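Local coordinates for protein 2,3-dihydroxy-2,3-dihydrophenylpropionate dehydrogenase (Pseudomonas sp. MC1, PDB 5XTF) that oxidises the cis-dihydrodiol of naphthalene to 1,2-dihydroxynaphthalene with NAD(+) as hydride acceptor, as a tetrameric short-chain dehydrogenase/reductase of aromatic hydrocarbon breakdown, at residues B[50-56]-B[70-76]; B[136-140]-B[154-158]; B[96-101]-B[143-147]. All coordinates share one frame; numbering follows the deposited sequence.

The three contacts reach one parallel sheet of the Rossmann fold: a strand pair at its margin (contact 1) and two places where helix 118-150 packs on it (contacts 2 and 3). Contact 1 comes first along the chain and is complete before the others open; it pairs strands 49-54 and 72-75. Contacts 2 and 3 interleave in sequence and share helix 118-150, which lies against the neighbouring strands 100-103 and 153-157. Their centres are about 13 Å apart and they touch, with Val-155 N probably hydrogen-bonded to Phe-101 O. The centre of contact 1 is about 16 Å from each of the others. Strand pairing thus sets the sheet, and one long helix covers part of it beside the NAD(+) site.

Contact 1: residues B[50-56]-B[70-76]; sequences VSALVRN and ALEIVVG
Strands 50-54 and 72-75 run side by side, their axes 13° from parallel, and the pairing begins where Val-50 O takes a weak bond from Glu-72 N. The ladder then steps regularly: Ala-52 N gives to Glu-72 O, Val-74 N to Ala-52 O at 3.0 Å, Val-54 N to Val-74 O, and Gly-76 N to Val-54 O at 2.8 Å. Before the first rung, a water accepts from Val-50 N and donates to Ala-70 O, bridging the two backbones just ahead of strand 72-75.

Apolar contacts clothe both faces. On one, with CG anti to the backbone N (chi1 178°) and the branch turned by chi2, Leu-53 slants across Val-74, its CD1 3.7 Å from Val-74 CG1. On the other, Val-54 and Val-75 lie alongside, pointing the same way, and their methyls press tightly, CG1 of Val-54 being 3.5 Å from CG2 of Val-75. Ile-73 CG2 meets the same Val-54 methyl at 4.0 Å, and helix 57-67 covers this face.

Polar ends look elsewhere: Glu-72 OE1 forms a salt bridge with Arg-94, and Ser-51 OG bonds to Thr-91 and Ser-27. Asn-56 caps the start of helix 57-67 through Gln-59 N. This is the parallel beta-alpha-beta crossover of a Rossmann fold, its C-terminal strand ends lying close to Gln-59 and Val-78, two residues of the NAD(+) site.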
ATOM      1  N   VAL B  50      24.372 -12.706  22.023  1.00 26.47           N
ATOM      2  CA  VAL B  50      23.952 -11.362  21.642  1.00 25.34           C
ATOM      3  C   VAL B  50      25.158 -10.441  21.653  1.00 26.38           C
ATOM      4  O   VAL B  50      25.906 -10.397  22.637  1.00 29.74           O
ATOM      5  CB  VAL B  50      22.856 -10.824  22.582  1.00 26.15           C
ATOM      6  CG1 VAL B  50      22.514  -9.373  22.230  1.00 20.96           C
ATOM      7  CG2 VAL B  50      21.623 -11.718  22.508  1.00 20.75           C
ATOM      8  N   SER B  51      25.347  -9.709  20.567  1.00 22.50           N
ATOM      9  CA  SER B  51      26.212  -8.546  20.593  1.00 25.77           C
ATOM     10  C   SER B  51      25.375  -7.297  20.375  1.00 27.41           C
ATOM     11  O   SER B  51      24.273  -7.340  19.810  1.00 25.47           O
ATOM     12  CB  SER B  51      27.319  -8.628  19.546  1.00 27.15           C
ATOM     13  OG  SER B  51      26.843  -8.228  18.294  1.00 26.90           O
ATOM     14  N   ALA B  52      25.912  -6.172  20.822  1.00 26.93           N
ATOM     15  CA  ALA B  52      25.090  -4.987  20.993  1.00 23.06           C
ATOM     16  C   ALA B  52      25.942  -3.749  20.795  1.00 27.36           C
ATOM     17  O   ALA B  52      27.043  -3.655  21.346  1.00 27.01           O
ATOM     18  CB  ALA B  52      24.443  -4.965  22.381  1.00 24.16           C
ATOM     19  N   LEU B  53      25.431  -2.819  19.999  1.00 24.71           N
ATOM     20  CA  LEU B  53      26.052  -1.525  19.784  1.00 26.64           C
ATOM     21  C   LEU B  53      25.275  -0.484  20.569  1.00 27.52           C
ATOM     22  O   LEU B  53      24.051  -0.380  20.433  1.00 31.35           O
ATOM     23  CB  LEU B  53      26.074  -1.161  18.305  1.00 21.53           C
ATOM     24  CG  LEU B  53      26.664   0.219  18.026  1.00 27.41           C
ATOM     25  CD1 LEU B  53      28.044   0.331  18.629  1.00 23.80           C
ATOM     26  CD2 LEU B  53      26.699   0.509  16.521  1.00 27.45           C
ATOM     27  N   VAL B  54      25.988   0.288  21.371  1.00 27.55           N
ATOM     28  CA  VAL B  54      25.391   1.177  22.352  1.00 27.60           C
ATOM     29  C   VAL B  54      26.052   2.547  22.233  1.00 30.21           C
ATOM     30  O   VAL B  54      27.200   2.646  21.795  1.00 29.18           O
ATOM     31  CB  VAL B  54      25.556   0.558  23.749  1.00 30.25           C
ATOM     32  CG1 VAL B  54      26.909   0.895  24.388  1.00 26.25           C
ATOM     33  CG2 VAL B  54      24.460   0.962  24.571  1.00 34.98           C
ATOM     34  N   ARG B  55      25.318   3.617  22.594  1.00 30.60           N
ATOM     35  CA  ARG B  55      25.805   4.977  22.327  1.00 34.24           C
ATOM     36  C   ARG B  55      26.847   5.466  23.324  1.00 35.01           C
ATOM     37  O   ARG B  55      27.693   6.288  22.960  1.00 26.55           O
ATOM     38  CB  ARG B  55      24.684   6.030  22.331  1.00 34.55           C
ATOM     39  CG  ARG B  55      23.644   5.940  21.249  1.00 42.07           C
ATOM     40  CD  ARG B  55      22.232   5.809  21.841  1.00 47.57           C
ATOM     41  NE  ARG B  55      21.977   4.509  22.467  1.00 46.72           N
ATOM     42  CZ  ARG B  55      21.900   3.366  21.799  1.00 32.49           C
ATOM     43  NH1 ARG B  55      22.070   3.316  20.496  1.00 41.30           N
ATOM     44  NH2 ARG B  55      21.673   2.262  22.425  1.00 34.54           N
ATOM     45  N   ASN B  56      26.790   5.044  24.582  1.00 35.78           N
ATOM     46  CA  ASN B  56      27.733   5.590  25.543  1.00 36.22           C
ATOM     47  C   ASN B  56      27.998   4.580  26.650  1.00 36.88           C
ATOM     48  O   ASN B  56      27.463   3.467  26.669  1.00 33.26           O
ATOM     49  CB  ASN B  56      27.228   6.922  26.098  1.00 33.46           C
ATOM     50  CG  ASN B  56      25.889   6.795  26.774  1.00 35.46           C
ATOM     51  OD1 ASN B  56      25.625   5.819  27.479  1.00 33.64           O
ATOM     52  ND2 ASN B  56      25.028   7.782  26.564  1.00 31.53           N
ATOM     53  N   ALA B  70      28.413 -11.855  29.442  1.00 30.67           N
ATOM     54  CA  ALA B  70      27.846 -12.742  28.430  1.00 35.62           C
ATOM     55  C   ALA B  70      27.682 -12.039  27.076  1.00 36.04           C
ATOM     56  O   ALA B  70      27.714 -12.706  26.032  1.00 34.18           O
ATOM     57  CB  ALA B  70      26.512 -13.312  28.915  1.00 27.18           C
ATOM     58  N   LEU B  71      27.533 -10.712  27.065  1.00 31.37           N
ATOM     59  CA  LEU B  71      27.354  -9.980  25.820  1.00 31.98           C
ATOM     60  C   LEU B  71      28.696  -9.520  25.277  1.00 34.43           C
ATOM     61  O   LEU B  71      29.696  -9.435  25.992  1.00 34.26           O
ATOM     62  CB  LEU B  71      26.450  -8.759  26.003  1.00 29.74           C
ATOM     63  CG  LEU B  71      25.119  -9.004  26.698  1.00 33.55           C
ATOM     64  CD1 LEU B  71      24.348  -7.715  26.797  1.00 28.57           C
ATOM     65  CD2 LEU B  71      24.311 -10.074  25.983  1.00 28.65           C
ATOM     66  N   GLU B  72      28.704  -9.232  23.988  1.00 33.28           N
ATOM     67  CA  GLU B  72      29.783  -8.494  23.358  1.00 30.53           C
ATOM     68  C   GLU B  72      29.227  -7.109  23.089  1.00 31.28           C
ATOM     69  O   GLU B  72      28.181  -6.982  22.449  1.00 32.62           O
ATOM     70  CB  GLU B  72      30.235  -9.179  22.070  1.00 28.53           C
ATOM     71  CG  GLU B  72      31.561  -8.687  21.524  1.00 36.42           C
ATOM     72  CD  GLU B  72      32.730  -8.944  22.481  1.00 37.19           C
ATOM     73  OE1 GLU B  72      32.732  -9.983  23.186  1.00 40.61           O
ATOM     74  OE2 GLU B  72      33.653  -8.110  22.522  1.00 44.04           O
ATOM     75  N   ILE B  73      29.887  -6.082  23.604  1.00 28.22           N
ATOM     76  CA  ILE B  73      29.357  -4.724  23.581  1.00 28.62           C
ATOM     77  C   ILE B  73      30.379  -3.806  22.931  1.00 30.47           C
ATOM     78  O   ILE B  73      31.569  -3.865  23.247  1.00 34.65           O
ATOM     79  CB  ILE B  73      28.991  -4.228  24.993  1.00 26.05           C
ATOM     80  CG1 ILE B  73      27.964  -5.167  25.635  1.00 32.26           C
ATOM     81  CG2 ILE B  73      28.476  -2.786  24.954  1.00 24.70           C
ATOM     82  CD1 ILE B  73      27.660  -4.869  27.103  1.00 34.86           C
ATOM     83  N   VAL B  74      29.915  -2.986  22.000  1.00 30.51           N
ATOM     84  CA  VAL B  74      30.702  -1.921  21.397  1.00 29.92           C
ATOM     85  C   VAL B  74      29.986  -0.615  21.708  1.00 30.03           C
ATOM     86  O   VAL B  74      28.763  -0.522  21.537  1.00 28.43           O
ATOM     87  CB  VAL B  74      30.854  -2.108  19.875  1.00 28.06           C
ATOM     88  CG1 VAL B  74      31.494  -0.896  19.257  1.00 32.69           C
ATOM     89  CG2 VAL B  74      31.644  -3.363  19.555  1.00 32.77           C
ATOM     90  N   VAL B  75      30.736   0.372  22.197  1.00 23.76           N
ATOM     91  CA  VAL B  75      30.217   1.708  22.475  1.00 26.52           C
ATOM     92  C   VAL B  75      30.650   2.623  21.341  1.00 32.26           C
ATOM     93  O   VAL B  75      31.849   2.696  21.034  1.00 33.72           O
ATOM     94  CB  VAL B  75      30.739   2.249  23.817  1.00 31.77           C
ATOM     95  CG1 VAL B  75      30.292   3.692  23.990  1.00 32.24           C
ATOM     96  CG2 VAL B  75      30.307   1.369  25.000  1.00 27.96           C
ATOM     97  N   GLY B  76      29.704   3.337  20.738  1.00 26.52           N
ATOM     98  CA  GLY B  76      30.055   4.270  19.689  1.00 27.56           C
ATOM     99  C   GLY B  76      28.852   4.671  18.854  1.00 28.36           C
ATOM    100  O   GLY B  76      27.707   4.377  19.189  1.00 29.21           O
TER
HETATM  101  O   HOH W   1      25.443 -13.429  24.755  1.00 31.12           O

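Contact 2: residues B[136-140]-B[154-158]; sequences YFSGI and VVMTA
A tyrosine hydroxyl reaches from a helix to a strand's main chain: Tyr-136 OH donates to Thr-157 O across 2.6 Å. The acceptor lies at the edge of the phenol ring, in its plane, and the hydroxyl approaches in the carbonyl plane, on a lone pair, at a C=O...O angle of 129°. Tyr-136 carries CG anti to its carbonyl carbon (chi1 -77°), which sends the ring from helix 118-150 towards the end of strand 153-157. Thr-157 O has a second, weak partner in Lys-176 NZ, so two donors converge on this buried oxygen.

Beside the same ring runs Met-156. Its CG lies 3.7 Å from Tyr-136 CD2, and the sulfur completes an oblique Met-aromatic contact, with SD 4.9 Å from the centroid of the Tyr-136 ring. One turn along the helix, Ile-140 meets Met-156 at about a right angle, its CD1 4.2 Å from SD. The same Ile-140 CD1 is 3.9 Å from Val-154 CG1, extending the apolar seam back along the strand.

Phe-137, on another side of the helix, meets Phe-125 of a neighbouring subunit. Thr-157 OG1 bonds to Asn-104, which, like Lys-176, belongs to the NAD(+) site. A helix packed on a strand of a parallel sheet and running nearly antiparallel to that strand, with 162° between the segment axes, beside the cofactor site, is the layered alpha/beta packing of a short-chain dehydrogenase.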
ATOM      1  N   TYR B 136      21.636   2.253   8.453  1.00 23.64           N
ATOM      2  CA  TYR B 136      21.126   0.914   8.147  1.00 22.87           C
ATOM      3  C   TYR B 136      21.905   0.298   6.987  1.00 25.31           C
ATOM      4  O   TYR B 136      22.320  -0.868   7.054  1.00 25.13           O
ATOM      5  CB  TYR B 136      19.635   0.942   7.813  1.00 19.41           C
ATOM      6  CG  TYR B 136      18.690   1.065   8.989  1.00 22.54           C
ATOM      7  CD1 TYR B 136      19.145   1.373  10.270  1.00 22.88           C
ATOM      8  CD2 TYR B 136      17.328   0.865   8.811  1.00 22.37           C
ATOM      9  CE1 TYR B 136      18.251   1.480  11.334  1.00 23.21           C
ATOM     10  CE2 TYR B 136      16.435   0.973   9.859  1.00 19.57           C
ATOM     11  CZ  TYR B 136      16.894   1.276  11.109  1.00 21.96           C
ATOM     12  OH  TYR B 136      15.964   1.373  12.105  1.00 22.95           O
ATOM     13  N   PHE B 137      22.130   1.085   5.920  1.00 23.65           N
ATOM     14  CA  PHE B 137      22.969   0.624   4.813  1.00 24.65           C
ATOM     15  C   PHE B 137      24.357   0.223   5.302  1.00 22.59           C
ATOM     16  O   PHE B 137      24.897  -0.809   4.882  1.00 25.00           O
ATOM     17  CB  PHE B 137      23.084   1.710   3.741  1.00 23.03           C
ATOM     18  CG  PHE B 137      21.897   1.791   2.807  1.00 25.82           C
ATOM     19  CD1 PHE B 137      20.903   2.747   3.003  1.00 25.98           C
ATOM     20  CD2 PHE B 137      21.788   0.931   1.729  1.00 26.17           C
ATOM     21  CE1 PHE B 137      19.815   2.830   2.144  1.00 25.74           C
ATOM     22  CE2 PHE B 137      20.706   1.007   0.868  1.00 29.68           C
ATOM     23  CZ  PHE B 137      19.720   1.956   1.077  1.00 26.42           C
ATOM     24  N   SER B 138      24.942   1.022   6.199  1.00 24.45           N
ATOM     25  CA  SER B 138      26.297   0.757   6.686  1.00 23.14           C
ATOM     26  C   SER B 138      26.364  -0.537   7.501  1.00 24.22           C
ATOM     27  O   SER B 138      27.219  -1.395   7.248  1.00 28.90           O
ATOM     28  CB  SER B 138      26.789   1.953   7.503  1.00 25.80           C
ATOM     29  OG  SER B 138      28.044   1.697   8.126  1.00 28.74           O
ATOM     30  N   GLY B 139      25.455  -0.707   8.465  1.00 22.48           N
ATOM     31  CA  GLY B 139      25.399  -1.955   9.213  1.00 20.92           C
ATOM     32  C   GLY B 139      25.225  -3.179   8.331  1.00 24.57           C
ATOM     33  O   GLY B 139      25.892  -4.201   8.532  1.00 24.27           O
ATOM     34  N   ILE B 140      24.329  -3.103   7.343  1.00 22.77           N
ATOM     35  CA  ILE B 140      24.076  -4.265   6.492  1.00 22.14           C
ATOM     36  C   ILE B 140      25.283  -4.563   5.602  1.00 24.32           C
ATOM     37  O   ILE B 140      25.671  -5.731   5.427  1.00 25.51           O
ATOM     38  CB  ILE B 140      22.790  -4.050   5.673  1.00 24.29           C
ATOM     39  CG1 ILE B 140      21.576  -4.132   6.603  1.00 20.58           C
ATOM     40  CG2 ILE B 140      22.710  -5.046   4.523  1.00 20.72           C
ATOM     41  CD1 ILE B 140      20.355  -3.484   6.069  1.00 26.09           C
ATOM     42  N   VAL B 154      18.222 -10.207   8.134  1.00 23.66           N
ATOM     43  CA  VAL B 154      18.268  -8.831   8.606  1.00 19.08           C
ATOM     44  C   VAL B 154      16.879  -8.445   9.087  1.00 22.92           C
ATOM     45  O   VAL B 154      15.878  -8.808   8.460  1.00 22.19           O
ATOM     46  CB  VAL B 154      18.739  -7.872   7.496  1.00 19.53           C
ATOM     47  CG1 VAL B 154      18.733  -6.454   7.995  1.00 21.24           C
ATOM     48  CG2 VAL B 154      20.105  -8.262   7.035  1.00 20.93           C
ATOM     49  N   VAL B 155      16.810  -7.713  10.195  1.00 19.43           N
ATOM     50  CA  VAL B 155      15.573  -7.074  10.633  1.00 19.71           C
ATOM     51  C   VAL B 155      15.882  -5.613  10.864  1.00 21.31           C
ATOM     52  O   VAL B 155      16.816  -5.288  11.606  1.00 20.33           O
ATOM     53  CB  VAL B 155      14.985  -7.690  11.911  1.00 21.84           C
ATOM     54  CG1 VAL B 155      13.588  -7.127  12.151  1.00 21.59           C
ATOM     55  CG2 VAL B 155      14.958  -9.203  11.817  1.00 23.84           C
ATOM     56  N   MET B 156      15.119  -4.734  10.219  1.00 19.34           N
ATOM     57  CA  MET B 156      15.221  -3.305  10.427  1.00 18.46           C
ATOM     58  C   MET B 156      14.034  -2.816  11.237  1.00 18.97           C
ATOM     59  O   MET B 156      12.918  -3.336  11.126  1.00 18.81           O
ATOM     60  CB  MET B 156      15.276  -2.549   9.099  1.00 20.50           C
ATOM     61  CG  MET B 156      16.575  -2.727   8.328  1.00 21.26           C
ATOM     62  SD  MET B 156      16.469  -2.072   6.647  1.00 28.47           S
ATOM     63  CE  MET B 156      15.994  -3.517   5.715  1.00 26.75           C
ATOM     64  N   THR B 157      14.280  -1.814  12.058  1.00 16.44           N
ATOM     65  CA  THR B 157      13.200  -1.101  12.718  1.00 19.16           C
ATOM     66  C   THR B 157      12.711  -0.004  11.770  1.00 22.44           C
ATOM     67  O   THR B 157      13.459   0.925  11.430  1.00 20.79           O
ATOM     68  CB  THR B 157      13.672  -0.527  14.056  1.00 25.29           C
ATOM     69  OG1 THR B 157      13.998  -1.595  14.961  1.00 24.74           O
ATOM     70  CG2 THR B 157      12.607   0.358  14.674  1.00 22.24           C
ATOM     71  N   ALA B 158      11.475  -0.148  11.300  1.00 21.23           N
ATOM     72  CA  ALA B 158      10.789   0.905  10.566  1.00 24.91           C
ATOM     73  C   ALA B 158      10.033   1.747  11.579  1.00 25.65           C
ATOM     74  O   ALA B 158      10.611   2.131  12.599  1.00 27.37           O
ATOM     75  CB  ALA B 158       9.864   0.311   9.503  1.00 21.43           C
TER

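Contact 3: residues B[96-101]-B[143-147]; sequences GHLDCF and ALPEL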
ATOM      1  N   GLY B  96      32.051 -16.471  16.711  1.00 30.65           N
ATOM      2  CA  GLY B  96      32.350 -17.354  15.593  1.00 31.37           C
ATOM      3  C   GLY B  96      31.612 -17.107  14.300  1.00 29.77           C
ATOM      4  O   GLY B  96      32.203 -17.205  13.223  1.00 36.65           O
ATOM      5  N   HIS B  97      30.328 -16.783  14.386  1.00 31.20           N
ATOM      6  CA  HIS B  97      29.505 -16.526  13.208  1.00 31.16           C
ATOM      7  C   HIS B  97      28.440 -15.501  13.593  1.00 32.93           C
ATOM      8  O   HIS B  97      28.340 -15.083  14.749  1.00 33.17           O
ATOM      9  CB  HIS B  97      28.871 -17.826  12.685  1.00 27.77           C
ATOM     10  CG  HIS B  97      27.895 -18.431  13.643  1.00 33.05           C
ATOM     11  ND1 HIS B  97      28.277 -19.281  14.658  1.00 30.05           N
ATOM     12  CD2 HIS B  97      26.555 -18.263  13.778  1.00 34.56           C
ATOM     13  CE1 HIS B  97      27.214 -19.627  15.363  1.00 33.55           C
ATOM     14  NE2 HIS B  97      26.157 -19.022  14.854  1.00 31.35           N
ATOM     15  N   LEU B  98      27.645 -15.081  12.612  1.00 32.33           N
ATOM     16  CA  LEU B  98      26.557 -14.141  12.851  1.00 26.35           C
ATOM     17  C   LEU B  98      25.334 -14.649  12.103  1.00 29.19           C
ATOM     18  O   LEU B  98      25.408 -14.878  10.893  1.00 27.06           O
ATOM     19  CB  LEU B  98      26.928 -12.725  12.395  1.00 26.13           C
ATOM     20  CG  LEU B  98      25.821 -11.661  12.491  1.00 22.49           C
ATOM     21  CD1 LEU B  98      25.465 -11.336  13.949  1.00 24.55           C
ATOM     22  CD2 LEU B  98      26.234 -10.412  11.782  1.00 20.57           C
ATOM     23  N   ASP B  99      24.218 -14.832  12.813  1.00 28.27           N
ATOM     24  CA  ASP B  99      22.997 -15.304  12.162  1.00 27.77           C
ATOM     25  C   ASP B  99      22.007 -14.198  11.816  1.00 29.48           C
ATOM     26  O   ASP B  99      21.295 -14.321  10.820  1.00 25.53           O
ATOM     27  CB  ASP B  99      22.281 -16.344  13.032  1.00 28.84           C
ATOM     28  CG  ASP B  99      23.128 -17.578  13.271  1.00 35.58           C
ATOM     29  OD1 ASP B  99      23.185 -18.439  12.364  1.00 36.59           O
ATOM     30  OD2 ASP B  99      23.741 -17.684  14.365  1.00 37.54           O
ATOM     31  N   CYS B 100      21.919 -13.135  12.607  1.00 27.27           N
ATOM     32  CA  CYS B 100      20.906 -12.117  12.386  1.00 25.69           C
ATOM     33  C   CYS B 100      21.488 -10.758  12.726  1.00 22.51           C
ATOM     34  O   CYS B 100      22.206 -10.620  13.718  1.00 26.67           O
ATOM     35  CB  CYS B 100      19.653 -12.382  13.235  1.00 26.11           C
ATOM     36  SG  CYS B 100      18.263 -11.222  12.925  1.00 31.30           S
ATOM     37  N   PHE B 101      21.213  -9.771  11.888  1.00 22.40           N
ATOM     38  CA  PHE B 101      21.582  -8.388  12.162  1.00 22.78           C
ATOM     39  C   PHE B 101      20.308  -7.561  12.271  1.00 24.88           C
ATOM     40  O   PHE B 101      19.480  -7.566  11.347  1.00 21.13           O
ATOM     41  CB  PHE B 101      22.493  -7.807  11.076  1.00 20.61           C
ATOM     42  CG  PHE B 101      22.824  -6.350  11.297  1.00 21.62           C
ATOM     43  CD1 PHE B 101      23.689  -5.975  12.311  1.00 25.96           C
ATOM     44  CD2 PHE B 101      22.266  -5.361  10.510  1.00 24.88           C
ATOM     45  CE1 PHE B 101      23.998  -4.646  12.537  1.00 22.74           C
ATOM     46  CE2 PHE B 101      22.578  -4.022  10.734  1.00 23.40           C
ATOM     47  CZ  PHE B 101      23.442  -3.674  11.748  1.00 23.99           C
ATOM     48  N   ALA B 143      27.648  -6.366   7.735  1.00 26.28           N
ATOM     49  CA  ALA B 143      27.234  -7.682   8.203  1.00 23.13           C
ATOM     50  C   ALA B 143      27.132  -8.710   7.086  1.00 28.21           C
ATOM     51  O   ALA B 143      27.200  -9.911   7.370  1.00 28.33           O
ATOM     52  CB  ALA B 143      25.898  -7.595   8.944  1.00 23.11           C
ATOM     53  N   LEU B 144      27.026  -8.268   5.826  1.00 24.70           N
ATOM     54  CA  LEU B 144      26.694  -9.113   4.683  1.00 23.66           C
ATOM     55  C   LEU B 144      27.604 -10.337   4.563  1.00 28.78           C
ATOM     56  O   LEU B 144      27.094 -11.465   4.595  1.00 27.41           O
ATOM     57  CB  LEU B 144      26.732  -8.295   3.389  1.00 22.80           C
ATOM     58  CG  LEU B 144      25.930  -8.878   2.224  1.00 26.64           C
ATOM     59  CD1 LEU B 144      24.474  -8.997   2.578  1.00 31.34           C
ATOM     60  CD2 LEU B 144      26.062  -8.015   1.006  1.00 31.96           C
ATOM     61  N   PRO B 145      28.935 -10.187   4.454  1.00 27.64           N
ATOM     62  CA  PRO B 145      29.762 -11.387   4.256  1.00 28.40           C
ATOM     63  C   PRO B 145      29.510 -12.463   5.304  1.00 29.52           C
ATOM     64  O   PRO B 145      29.475 -13.652   4.958  1.00 28.75           O
ATOM     65  CB  PRO B 145      31.190 -10.836   4.304  1.00 30.86           C
ATOM     66  CG  PRO B 145      31.056  -9.376   3.968  1.00 29.44           C
ATOM     67  CD  PRO B 145      29.768  -8.974   4.591  1.00 28.56           C
ATOM     68  N   GLU B 146      29.239 -12.079   6.556  1.00 24.79           N
ATOM     69  CA  GLU B 146      28.970 -13.068   7.597  1.00 26.96           C
ATOM     70  C   GLU B 146      27.554 -13.633   7.520  1.00 25.32           C
ATOM     71  O   GLU B 146      27.348 -14.816   7.815  1.00 27.08           O
ATOM     72  CB  GLU B 146      29.228 -12.449   8.970  1.00 28.85           C
ATOM     73  CG  GLU B 146      30.724 -12.227   9.243  1.00 36.12           C
ATOM     74  CD  GLU B 146      31.518 -13.551   9.255  1.00 40.80           C
ATOM     75  OE1 GLU B 146      31.010 -14.557   9.813  1.00 35.66           O
ATOM     76  OE2 GLU B 146      32.636 -13.599   8.684  1.00 39.57           O
ATOM     77  N   LEU B 147      26.571 -12.816   7.126  1.00 26.48           N
ATOM     78  CA  LEU B 147      25.219 -13.328   6.909  1.00 26.12           C
ATOM     79  C   LEU B 147      25.159 -14.317   5.748  1.00 24.66           C
ATOM     80  O   LEU B 147      24.356 -15.259   5.785  1.00 26.66           O
ATOM     81  CB  LEU B 147      24.257 -12.164   6.673  1.00 23.31           C
ATOM     82  CG  LEU B 147      24.084 -11.215   7.863  1.00 22.07           C
ATOM     83  CD1 LEU B 147      23.255 -10.024   7.482  1.00 19.97           C
ATOM     84  CD2 LEU B 147      23.417 -11.958   9.007  1.00 23.11           C
TER
HETATM   85  O   HOH W   2      28.632 -15.793  10.048  1.00 30.26           O
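Ala-143 turns its methyl towards two strand-side residues at once, with CB 4.0 Å from Leu-98 CD2 and equally 4.0 Å from Phe-101 CB. The methyl meets the Phe-101 ring obliquely, beside its CG atom. Phe-101 holds CG anti to the backbone N (chi1 177°), and its ring leads away from helix segment 143-147 after the beta carbon has made the contact.

Leu-98 is the other inward-facing side chain of 96-101. While its CD2 rests on Ala-143, its CB comes 4.1 Å from Glu-146 CB, so the leucine spans one turn of the helix. Leu-147 leaves its backbone at an angle to the partner segment but bends back towards it: CD2 ends 3.7 Å from Asp-99 O, and CD1 approaches Phe-101 CB. Leu-98 and Leu-147 also meet, through CG and CD2 respectively.

In the Rossmann fold of the short-chain dehydrogenases this is the place where helix 118-150 lies against the start of strand 100-103, close to strand 153-157; Leu-147 also touches Val-154 there. Helix 81-95 covers Leu-98 through Ile-88 and Ile-92.

Polar groups meet through water at the margin. One water accepts from Leu-98 N at 2.8 Å and lies within bonding distance of both Glu-146 O and Glu-146 OE1, the carboxylate being brought round by a bend at chi2 (-62°). Other atoms nearby also compete for its protons. Asp-99 starts away from the helix; its OD1 forms a salt bridge with Arg-256, and its OD2 accepts from Val-25 N. The N-H at His-97 NE2 is directed mainly to Gln-23 O and reaches Asp-99 OD2 only weakly, at a poor angle, tying the turn before the strand to the segment leading into strand 25-28.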